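Local coordinates for hypothetical protein PH1320 (PDB 2E87) that binds GDP and is probably a GTP-binding protein of the Obg type, although its cellular role is unknown, at residues R62-R67 / K93-I98. Numbering follows the deposited sequence.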
loop_
_atom_site.group_PDB
_atom_site.type_symbol
_atom_site.label_atom_id
_atom_site.label_comp_id
_atom_site.label_asym_id
_atom_site.label_seq_id
_atom_site.Cartn_x
_atom_site.Cartn_y
_atom_site.Cartn_z
ATOM N N ARG A 62 14.429 -16.326 -2.257
ATOM C CA ARG A 62 13.100 -16.765 -2.645
ATOM C C ARG A 62 12.039 -16.403 -1.614
ATOM O O ARG A 62 10.873 -16.206 -1.964
ATOM C CB ARG A 62 13.094 -18.272 -2.880
ATOM C CG ARG A 62 11.822 -18.790 -3.509
ATOM C CD ARG A 62 11.928 -20.278 -3.783
ATOM N NE ARG A 62 12.621 -20.564 -5.042
ATOM C CZ ARG A 62 13.767 -21.231 -5.139
ATOM N NH1 ARG A 62 14.364 -21.683 -4.039
ATOM N NH2 ARG A 62 14.304 -21.462 -6.338
ATOM N N LYS A 63 12.445 -16.325 -0.348
ATOM C CA LYS A 63 11.538 -15.968 0.740
ATOM C C LYS A 63 11.029 -14.548 0.537
ATOM O O LYS A 63 9.897 -14.233 0.898
ATOM C CB LYS A 63 12.255 -16.066 2.096
ATOM C CG LYS A 63 11.515 -15.378 3.242
ATOM C CD LYS A 63 12.292 -15.390 4.574
ATOM C CE LYS A 63 12.192 -16.728 5.316
ATOM N NZ LYS A 63 12.799 -16.686 6.694
ATOM N N VAL A 64 11.875 -13.687 -0.027
ATOM C CA VAL A 64 11.511 -12.292 -0.298
ATOM C C VAL A 64 10.435 -12.203 -1.384
ATOM O O VAL A 64 9.474 -11.435 -1.275
ATOM C CB VAL A 64 12.729 -11.478 -0.790
ATOM C CG1 VAL A 64 12.324 -10.053 -1.027
ATOM C CG2 VAL A 64 13.861 -11.547 0.225
ATOM N N LEU A 65 10.615 -12.981 -2.442
ATOM C CA LEU A 65 9.667 -12.994 -3.546
ATOM C C LEU A 65 8.328 -13.605 -3.137
ATOM O O LEU A 65 7.277 -13.183 -3.623
ATOM C CB LEU A 65 10.215 -13.798 -4.725
ATOM C CG LEU A 65 11.552 -13.415 -5.347
ATOM C CD1 LEU A 65 11.890 -14.398 -6.457
ATOM C CD2 LEU A 65 11.472 -11.991 -5.886
ATOM N N GLU A 66 8.361 -14.593 -2.243
ATOM C CA GLU A 66 7.131 -15.260 -1.826
ATOM C C GLU A 66 6.303 -14.496 -0.806
ATOM O O GLU A 66 5.083 -14.444 -0.914
ATOM C CB GLU A 66 7.438 -16.670 -1.294
ATOM C CG GLU A 66 8.169 -17.566 -2.308
ATOM C CD GLU A 66 8.531 -18.951 -1.766
ATOM O OE1 GLU A 66 8.753 -19.087 -0.539
ATOM O OE2 GLU A 66 8.618 -19.899 -2.581
ATOM N N ARG A 67 6.957 -13.881 0.168
ATOM C CA ARG A 67 6.237 -13.166 1.211
ATOM C C ARG A 67 5.874 -11.715 0.926
ATOM O O ARG A 67 5.230 -11.064 1.747
ATOM C CB ARG A 67 7.016 -13.239 2.517
ATOM C CG ARG A 67 7.246 -14.658 3.007
ATOM C CD ARG A 67 7.845 -14.622 4.392
ATOM N NE ARG A 67 8.241 -15.938 4.874
ATOM C CZ ARG A 67 8.973 -16.123 5.966
ATOM N NH1 ARG A 67 9.378 -15.074 6.671
ATOM N NH2 ARG A 67 9.306 -17.349 6.350
ATOM N N LYS A 93 11.467 -3.777 -10.521
ATOM C CA LYS A 93 12.795 -4.074 -11.017
ATOM C C LYS A 93 13.727 -4.635 -9.973
ATOM O O LYS A 93 14.554 -5.496 -10.275
ATOM C CB LYS A 93 13.408 -2.833 -11.657
ATOM C CG LYS A 93 12.800 -2.540 -13.006
ATOM C CD LYS A 93 13.287 -1.240 -13.600
ATOM C CE LYS A 93 12.586 -1.010 -14.927
ATOM N NZ LYS A 93 12.891 0.316 -15.503
ATOM N N ALA A 94 13.601 -4.150 -8.749
ATOM C CA ALA A 94 14.439 -4.643 -7.673
ATOM C C ALA A 94 14.061 -6.111 -7.475
ATOM O O ALA A 94 14.929 -6.990 -7.421
ATOM C CB ALA A 94 14.195 -3.844 -6.406
HETATM N N MSE A 95 12.758 -6.375 -7.398
HETATM C CA MSE A 95 12.286 -7.742 -7.222
HETATM C C MSE A 95 12.771 -8.617 -8.357
HETATM O O MSE A 95 13.201 -9.743 -8.130
HETATM C CB MSE A 95 10.762 -7.780 -7.150
HETATM C CG MSE A 95 10.181 -7.154 -5.891
HETATM SE SE MSE A 95 10.696 -8.069 -4.249
HETATM C CE MSE A 95 9.461 -9.568 -4.357
ATOM N N ALA A 96 12.712 -8.101 -9.580
ATOM C CA ALA A 96 13.159 -8.868 -10.736
ATOM C C ALA A 96 14.659 -9.154 -10.647
ATOM O O ALA A 96 15.141 -10.141 -11.181
ATOM C CB ALA A 96 12.828 -8.125 -12.033
ATOM N N GLY A 97 15.396 -8.282 -9.978
ATOM C CA GLY A 97 16.814 -8.520 -9.823
ATOM C C GLY A 97 17.011 -9.734 -8.919
ATOM O O GLY A 97 17.937 -10.518 -9.099
ATOM N N ILE A 98 16.130 -9.891 -7.941
ATOM C CA ILE A 98 16.217 -11.020 -7.023
ATOM C C ILE A 98 15.948 -12.324 -7.790
ATOM O O ILE A 98 16.720 -13.271 -7.712
ATOM C CB ILE A 98 15.222 -10.839 -5.857
ATOM C CG1 ILE A 98 15.696 -9.692 -4.960
ATOM C CG2 ILE A 98 15.109 -12.099 -5.057
ATOM C CD1 ILE A 98 14.886 -9.516 -3.677
#
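Helices 38-67 and 88-117 of the NOG1-type N-terminal helical domain meet here through four apolar side chains. The short segments cross at 136°, closer to antiparallel than to parallel, with axes 10.0 Å apart. The buried side is where V64 faces I98. V64 puts CG1 anti to its backbone N, and this methyl meets I98 CD1 at 3.7 Å. The two side chains cross at about a right angle. L147 and L150 of helix 144-156 cover I98 further. L65 and M95, a selenomethionine, are partly exposed, yet pack most closely. The chain of M95 bends twice beyond CB (chi2 -63°, chi3 -79°), which carries its tip to helix 38-67. Its CE lies 3.5 Å from both L65 CD2 and L65 CA. L65 CD2 also touches I98 CG2, at 3.7 Å, so one methyl sits against two neighbours. An alanine at L65 would remove CG and both methyls, and would probably loosen the packing around M95 CE and I98 CG2. On the far sides E66 and K93 are exposed and do not touch the opposing segment; K93 forms a salt bridge with D89 of its own helix. No hydrogen bond joins the two segments, so the contact rests on non-directional packing of methyl groups against each other and against the backbone.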